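Local coordinates for putative cell invasion protein with MAC/Perforin domain (Bacteroides thetaiotaomicron VPI-5482, PDB 3KK7) that is of unknown biochemical function but, as a membrane-attack complex/perforin family member, may act on membranes, perhaps in cell invasion, at residues 423-426 against 427-430; 186-190 against 191-195; 231-235 against 236-240. One frame throughout, in Å; residues are numbered along the deposited sequence.

Contact 1: residues 423-426 against 427-430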
loop_
_atom_site.group_PDB
_atom_site.type_symbol
_atom_site.label_atom_id
_atom_site.label_comp_id
_atom_site.label_asym_id
_atom_site.label_seq_id
_atom_site.Cartn_x
_atom_site.Cartn_y
_atom_site.Cartn_z
ATOM N N LEU A 423 -22.388 18.181 31.000
ATOM C CA LEU A 423 -21.361 17.227 30.561
ATOM C C LEU A 423 -20.811 16.391 31.719
ATOM O O LEU A 423 -20.617 15.186 31.572
ATOM C CB LEU A 423 -20.214 17.960 29.833
ATOM C CG LEU A 423 -20.535 18.689 28.511
ATOM C CD1 LEU A 423 -19.466 19.721 28.178
ATOM C CD2 LEU A 423 -20.712 17.707 27.349
ATOM N N LYS A 424 -20.580 17.029 32.861
ATOM C CA LYS A 424 -20.134 16.330 34.077
ATOM C C LYS A 424 -21.162 15.297 34.585
ATOM O O LYS A 424 -20.796 14.319 35.256
ATOM C CB LYS A 424 -19.822 17.357 35.179
ATOM C CG LYS A 424 -19.250 16.770 36.470
ATOM C CD LYS A 424 -18.697 17.876 37.370
ATOM C CE LYS A 424 -18.382 17.393 38.785
ATOM N NZ LYS A 424 -17.790 18.490 39.594
ATOM N N ALA A 425 -22.442 15.523 34.269
ATOM C CA ALA A 425 -23.518 14.593 34.637
ATOM C C ALA A 425 -23.480 13.288 33.825
ATOM O O ALA A 425 -24.142 12.317 34.196
ATOM C CB ALA A 425 -24.889 15.269 34.508
ATOM N N ASN A 426 -22.718 13.268 32.724
ATOM C CA ASN A 426 -22.483 12.033 31.983
ATOM C C ASN A 426 -21.560 11.069 32.757
ATOM O O ASN A 426 -21.456 9.878 32.407
ATOM C CB ASN A 426 -21.897 12.332 30.596
ATOM C CG ASN A 426 -22.875 13.068 29.675
ATOM O OD1 ASN A 426 -24.067 12.794 29.685
ATOM N ND2 ASN A 426 -22.357 13.990 28.859
ATOM N N SER A 427 -20.889 11.597 33.788
ATOM C CA SER A 427 -20.049 10.810 34.707
ATOM C C SER A 427 -20.820 10.166 35.834
ATOM O O SER A 427 -20.253 9.375 36.581
ATOM C CB SER A 427 -18.961 11.679 35.332
ATOM O OG SER A 427 -18.004 12.005 34.343
ATOM N N ILE A 428 -22.094 10.531 35.980
ATOM C CA ILE A 428 -22.977 9.901 36.954
ATOM C C ILE A 428 -23.526 8.602 36.343
ATOM O O ILE A 428 -24.140 8.639 35.269
ATOM C CB ILE A 428 -24.147 10.855 37.366
ATOM C CG1 ILE A 428 -23.591 12.098 38.089
ATOM C CG2 ILE A 428 -25.178 10.107 38.235
ATOM C CD1 ILE A 428 -24.480 13.337 38.013
ATOM N N PRO A 429 -23.305 7.449 37.018
ATOM C CA PRO A 429 -23.824 6.148 36.552
ATOM C C PRO A 429 -25.308 6.142 36.135
ATOM O O PRO A 429 -25.690 5.398 35.233
ATOM C CB PRO A 429 -23.628 5.243 37.773
ATOM C CG PRO A 429 -22.472 5.827 38.509
ATOM C CD PRO A 429 -22.490 7.303 38.245
ATOM N N ALA A 430 -26.120 6.968 36.799
ATOM C CA ALA A 430 -27.571 7.039 36.561
ATOM C C ALA A 430 -27.931 7.693 35.222
ATOM O O ALA A 430 -28.819 7.214 34.507
ATOM C CB ALA A 430 -28.284 7.785 37.740
#
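The tight turn between helix 420-424 and helix 429-443 is closed by S427 and I428 reaching back to K424 and A425. Two consecutive bonds of i to i+3 spacing hold it. S427 N donates to K424 O at 3.1 Å, and I428 N donates to A425 O across 3.3 Å. N426 N bonds L423 O in the same spacing, so the three amides of N426, S427 and I428 are taken up in succession. A425 O also accepts from the hydroxyl of T431, in the first turn of the next helix, and so ties both sides of the link together.

The side chains add a small apolar touch. I428 carries CG1 beside its own backbone N, chi1 -64°, which sends the delta methyl back over A425: CD1 lies 4.0 Å from A425 CB and 3.7 Å from A425 CA. S427 CB lies 3.2 Å from K424 O.

The turn also packs on strand 392-401. L423 and K424 touch L393, and the buried N426 spends its ND2 on Y394 O, which helps to hold the amide in place. K424 runs out extended to a long, weak ion pair with E391.

At I428, the N-cap residue, psi swings to 123° and the turn ends. P429, with no N-H to satisfy, follows as the first helical residue, a place in the first turn where proline is readily accepted. The whole is a short helix-turn-helix connection, in the plain sense of a link and not the DNA-binding motif, in which an N-cap residue and a proline at N1 begin helix 429-443 within the D2 region of the protein.

Contact 2: residues 186-190 against 191-195. With EDO (1,2-ethanediol), chain E.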
loop_
_atom_site.group_PDB
_atom_site.type_symbol
_atom_site.label_atom_id
_atom_site.label_comp_id
_atom_site.label_asym_id
_atom_site.label_seq_id
_atom_site.Cartn_x
_atom_site.Cartn_y
_atom_site.Cartn_z
ATOM N N ASP A 186 -14.983 4.833 -10.629
ATOM C CA ASP A 186 -15.558 4.082 -11.753
ATOM C C ASP A 186 -14.645 3.128 -12.544
ATOM O O ASP A 186 -15.148 2.327 -13.280
ATOM C CB ASP A 186 -16.174 5.092 -12.738
ATOM C CG ASP A 186 -17.571 5.560 -12.323
ATOM O OD1 ASP A 186 -18.492 4.721 -12.359
ATOM O OD2 ASP A 186 -17.769 6.752 -11.988
ATOM N N TYR A 187 -13.323 3.179 -12.386
ATOM C CA TYR A 187 -12.430 2.412 -13.251
ATOM C C TYR A 187 -11.509 1.388 -12.552
ATOM O O TYR A 187 -10.503 0.935 -13.126
ATOM C CB TYR A 187 -11.636 3.391 -14.123
ATOM C CG TYR A 187 -12.564 4.161 -15.031
ATOM C CD1 TYR A 187 -12.994 3.610 -16.242
ATOM C CD2 TYR A 187 -13.081 5.399 -14.653
ATOM C CE1 TYR A 187 -13.886 4.261 -17.060
ATOM C CE2 TYR A 187 -13.983 6.066 -15.484
ATOM C CZ TYR A 187 -14.370 5.481 -16.693
ATOM O OH TYR A 187 -15.225 6.140 -17.545
ATOM N N LEU A 188 -11.882 0.979 -11.340
ATOM C CA LEU A 188 -11.126 -0.034 -10.634
ATOM C C LEU A 188 -11.423 -1.441 -11.159
ATOM O O LEU A 188 -12.527 -1.752 -11.594
ATOM C CB LEU A 188 -11.382 0.038 -9.129
ATOM C CG LEU A 188 -10.942 1.334 -8.437
ATOM C CD1 LEU A 188 -11.450 1.318 -6.966
ATOM C CD2 LEU A 188 -9.400 1.521 -8.536
ATOM N N ASP A 189 -10.393 -2.283 -11.139
ATOM C CA ASP A 189 -10.526 -3.661 -11.544
ATOM C C ASP A 189 -11.494 -4.322 -10.568
ATOM O O ASP A 189 -11.420 -4.071 -9.351
ATOM C CB ASP A 189 -9.148 -4.323 -11.523
ATOM C CG ASP A 189 -9.216 -5.820 -11.644
ATOM O OD1 ASP A 189 -9.141 -6.320 -12.770
ATOM O OD2 ASP A 189 -9.379 -6.482 -10.601
ATOM N N GLU A 190 -12.405 -5.148 -11.069
ATOM C CA GLU A 190 -13.399 -5.746 -10.179
ATOM C C GLU A 190 -12.772 -6.696 -9.113
ATOM O O GLU A 190 -13.297 -6.821 -8.012
ATOM C CB GLU A 190 -14.514 -6.436 -10.966
ATOM C CG GLU A 190 -14.002 -7.558 -11.811
ATOM C CD GLU A 190 -15.076 -8.218 -12.648
ATOM O OE1 GLU A 190 -16.159 -8.564 -12.099
ATOM O OE2 GLU A 190 -14.809 -8.423 -13.856
ATOM N N LEU A 191 -11.656 -7.352 -9.416
ATOM C CA LEU A 191 -11.062 -8.236 -8.410
ATOM C C LEU A 191 -10.353 -7.408 -7.333
ATOM O O LEU A 191 -10.268 -7.810 -6.180
ATOM C CB LEU A 191 -10.131 -9.274 -9.052
ATOM C CG LEU A 191 -10.790 -10.218 -10.089
ATOM C CD1 LEU A 191 -9.763 -11.283 -10.546
ATOM C CD2 LEU A 191 -12.096 -10.878 -9.561
ATOM N N PHE A 192 -9.857 -6.234 -7.692
ATOM C CA PHE A 192 -9.374 -5.309 -6.670
ATOM C C PHE A 192 -10.528 -4.780 -5.782
ATOM O O PHE A 192 -10.364 -4.665 -4.567
ATOM C CB PHE A 192 -8.606 -4.162 -7.311
ATOM C CG PHE A 192 -8.201 -3.105 -6.351
ATOM C CD1 PHE A 192 -7.145 -3.311 -5.497
ATOM C CD2 PHE A 192 -8.883 -1.895 -6.299
ATOM C CE1 PHE A 192 -6.770 -2.304 -4.575
ATOM C CE2 PHE A 192 -8.513 -0.903 -5.422
ATOM C CZ PHE A 192 -7.462 -1.102 -4.553
ATOM N N VAL A 193 -11.670 -4.450 -6.388
ATOM C CA VAL A 193 -12.859 -4.096 -5.612
ATOM C C VAL A 193 -13.227 -5.246 -4.703
ATOM O O VAL A 193 -13.530 -5.029 -3.547
ATOM C CB VAL A 193 -14.066 -3.746 -6.479
ATOM C CG1 VAL A 193 -15.304 -3.537 -5.601
ATOM C CG2 VAL A 193 -13.749 -2.501 -7.326
ATOM N N ASP A 194 -13.154 -6.469 -5.206
ATOM C CA ASP A 194 -13.389 -7.636 -4.369
ATOM C C ASP A 194 -12.513 -7.647 -3.123
ATOM O O ASP A 194 -13.008 -7.885 -2.035
ATOM C CB ASP A 194 -13.147 -8.934 -5.141
ATOM C CG ASP A 194 -13.419 -10.177 -4.295
ATOM O OD1 ASP A 194 -14.600 -10.517 -4.108
ATOM O OD2 ASP A 194 -12.455 -10.812 -3.820
ATOM N N ALA A 195 -11.219 -7.407 -3.294
ATOM C CA ALA A 195 -10.261 -7.493 -2.185
ATOM C C ALA A 195 -10.518 -6.373 -1.205
ATOM O O ALA A 195 -10.406 -6.555 0.005
ATOM C CB ALA A 195 -8.857 -7.456 -2.694
HETATM C C1 EDO E . -17.246 8.278 -15.684
HETATM O O1 EDO E . -16.159 8.237 -16.615
HETATM C C2 EDO E . -17.232 9.611 -14.946
HETATM O O2 EDO E . -17.813 10.652 -15.749
#
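The F192 ring, in the first turn of the capped helix 190-198, meets L188 at its edge, where CD1 of L188 lies near the ring plane, 4.0 Å from F192 CE2; CD2 of L188 comes equally near the same ring atom. Y208 of helix 201-208 packs edge-to-face with this phenylalanine. The Y187 ring has O1 of a 1,2-ethanediol, probably from the crystallisation liquor, at its edge and in plane. The 2.5 Å from Y187 OH to that O1 is a very short hydrogen bond, so its exact length is doubtful; Y89 OH also bonds the diol.

Between these two residues in the chain, D189 is the N-cap. L188, just before the cap, sets its CB 3.9 Å from CG2 of V193, five residues on: a hydrophobic staple that folds the incoming chain against the first turn. The main-chain pattern starts here, V193 N donating to D189 O and D194 N to E190 O. D194 passes its own carboxylate on to N198.

The aspartate's charge at this helix start would probably be eased by the amides it faces. Its CG stands anti to the backbone N, chi1 168°, which turns the carboxylate toward the first-turn N-H groups. OD2 grips two of them: a weak bond from L191 N, 2.7 Å but bent to 124°, and a better one from F192 N at 3.0 Å, taken on the anti lone pair of OD2.

Contact 3: residues 231-235 against 236-240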
loop_
_atom_site.group_PDB
_atom_site.type_symbol
_atom_site.label_atom_id
_atom_site.label_comp_id
_atom_site.label_asym_id
_atom_site.label_seq_id
_atom_site.Cartn_x
_atom_site.Cartn_y
_atom_site.Cartn_z
ATOM N N THR A 231 38.606 -7.321 3.565
ATOM C CA THR A 231 39.702 -7.901 4.316
ATOM C C THR A 231 40.170 -7.006 5.459
ATOM O O THR A 231 40.428 -7.489 6.581
ATOM C CB THR A 231 40.869 -8.170 3.348
ATOM O OG1 THR A 231 40.389 -9.018 2.290
ATOM C CG2 THR A 231 42.115 -8.805 4.074
ATOM N N ASN A 232 40.255 -5.708 5.189
ATOM C CA ASN A 232 40.893 -4.807 6.141
ATOM C C ASN A 232 40.135 -3.586 6.637
ATOM O O ASN A 232 40.602 -2.957 7.580
ATOM C CB ASN A 232 42.273 -4.406 5.602
ATOM C CG ASN A 232 43.339 -5.456 5.905
ATOM O OD1 ASN A 232 43.926 -6.032 5.002
ATOM N ND2 ASN A 232 43.582 -5.704 7.182
ATOM N N SER A 233 38.998 -3.244 6.045
ATOM C CA SER A 233 38.231 -2.095 6.518
ATOM C C SER A 233 36.934 -2.555 7.129
ATOM O O SER A 233 36.287 -3.441 6.590
ATOM C CB SER A 233 37.904 -1.147 5.378
ATOM O OG SER A 233 39.065 -0.600 4.819
ATOM N N ILE A 234 36.568 -1.956 8.253
ATOM C CA ILE A 234 35.256 -2.170 8.869
ATOM C C ILE A 234 34.370 -0.905 8.821
ATOM O O ILE A 234 33.175 -0.968 9.101
ATOM C CB ILE A 234 35.383 -2.644 10.346
ATOM C CG1 ILE A 234 36.052 -1.574 11.221
ATOM C CG2 ILE A 234 36.097 -4.006 10.423
ATOM C CD1 ILE A 234 36.023 -1.905 12.728
ATOM N N GLN A 235 34.978 0.237 8.502
ATOM C CA GLN A 235 34.277 1.500 8.392
ATOM C C GLN A 235 33.331 1.494 7.206
ATOM O O GLN A 235 33.737 1.179 6.084
ATOM C CB GLN A 235 35.266 2.661 8.213
ATOM C CG GLN A 235 35.996 3.057 9.481
ATOM C CD GLN A 235 35.030 3.480 10.582
ATOM O OE1 GLN A 235 33.948 4.058 10.306
ATOM N NE2 GLN A 235 35.392 3.182 11.835
ATOM N N PHE A 236 32.085 1.896 7.460
ATOM C CA PHE A 236 31.056 1.885 6.429
ATOM C C PHE A 236 31.511 2.568 5.133
ATOM O O PHE A 236 31.235 2.082 4.048
ATOM C CB PHE A 236 29.731 2.501 6.925
ATOM C CG PHE A 236 29.758 3.983 7.050
ATOM C CD1 PHE A 236 29.479 4.785 5.950
ATOM C CD2 PHE A 236 30.046 4.579 8.269
ATOM C CE1 PHE A 236 29.508 6.155 6.060
ATOM C CE2 PHE A 236 30.091 5.946 8.397
ATOM C CZ PHE A 236 29.815 6.749 7.289
ATOM N N ASP A 237 32.222 3.679 5.252
ATOM C CA ASP A 237 32.564 4.430 4.070
ATOM C C ASP A 237 33.719 3.785 3.323
ATOM O O ASP A 237 33.664 3.638 2.094
ATOM C CB ASP A 237 32.794 5.929 4.366
ATOM C CG ASP A 237 33.811 6.179 5.431
ATOM O OD1 ASP A 237 34.200 5.229 6.139
ATOM O OD2 ASP A 237 34.228 7.340 5.565
ATOM N N SER A 238 34.738 3.361 4.052
ATOM C CA SER A 238 35.862 2.685 3.414
ATOM C C SER A 238 35.420 1.424 2.625
ATOM O O SER A 238 35.853 1.205 1.501
ATOM C CB SER A 238 36.918 2.328 4.462
ATOM O OG SER A 238 37.277 3.472 5.230
ATOM N N LYS A 239 34.553 0.609 3.224
ATOM C CA LYS A 239 34.081 -0.605 2.572
ATOM C C LYS A 239 33.290 -0.239 1.325
ATOM O O LYS A 239 33.426 -0.883 0.302
ATOM C CB LYS A 239 33.229 -1.461 3.507
ATOM C CG LYS A 239 33.948 -2.000 4.749
ATOM C CD LYS A 239 33.088 -3.028 5.541
ATOM C CE LYS A 239 31.791 -2.440 6.181
ATOM N NZ LYS A 239 30.985 -3.420 7.031
ATOM N N GLU A 240 32.489 0.818 1.412
ATOM C CA GLU A 240 31.687 1.276 0.261
ATOM C C GLU A 240 32.576 1.756 -0.899
ATOM O O GLU A 240 32.290 1.427 -2.044
ATOM C CB GLU A 240 30.631 2.307 0.690
ATOM C CG GLU A 240 29.468 1.617 1.464
ATOM C CD GLU A 240 28.474 2.564 2.101
ATOM O OE1 GLU A 240 28.440 3.722 1.697
ATOM O OE2 GLU A 240 27.724 2.159 3.012
#
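K239 and Q235 are joined by the one backbone hydrogen bond that crosses this contact: K239 N donates to Q235 O over 3.0 Å, almost straight at 173° about the hydrogen. Q235 is the N-cap of helix 236-249. Within the same first turn, D237 OD1 takes a weak bond from S238 N, 2.9 Å.

Van der Waals packing does the rest. The methylene chain of K239 runs alongside the backbone of the incoming loop: CG rests 3.3 Å from S233 O, and CE 3.6 Å from I234 O. A bend at chi3, -65°, steers the ammonium past the loop, where NZ bonds the carbonyls of V157 and E155. S233 also faces S238, CB to CB at 3.7 Å. Q235 lays its CB against D237 OD1 and, 3.7 Å away, S238 OG.

Cutting K239 back to an alanine is likely to open a gap against S233 and I234 and leave the V157 and E155 carbonyls without their charged donor.

Salt bridges enter only with E240, whose OE1 pairs with R113 and K116. The whole is a helix start following closely on a long strand, 220-230, with the loop 231-235 between. Helix 236-249, between sheet strands 220-230 and 288-298, is consistent with the helical clusters of the MACPF fold, which in pore-forming relatives unfold into membrane-spanning hairpins.

Overall arrangement
All three contacts are local turns at helix starts, spread widely over the chain and touching nowhere. Contacts 2 and 3 lie within the MACPF range, on opposite sides of the chain's centre, with centres 49 Å apart. Contact 1 belongs to the D2 region, 47 Å from contact 2 and 66 Å from contact 3, centre to centre. Contact 2 is the innermost, about 15 Å from the chain's centre, while contacts 1 and 3 sit about 43 and 36 Å out. D186, in contact 2, also bonds N484 and N486 of the D3 region. The 1,2-ethanediol is found at contact 2 and marks no known site.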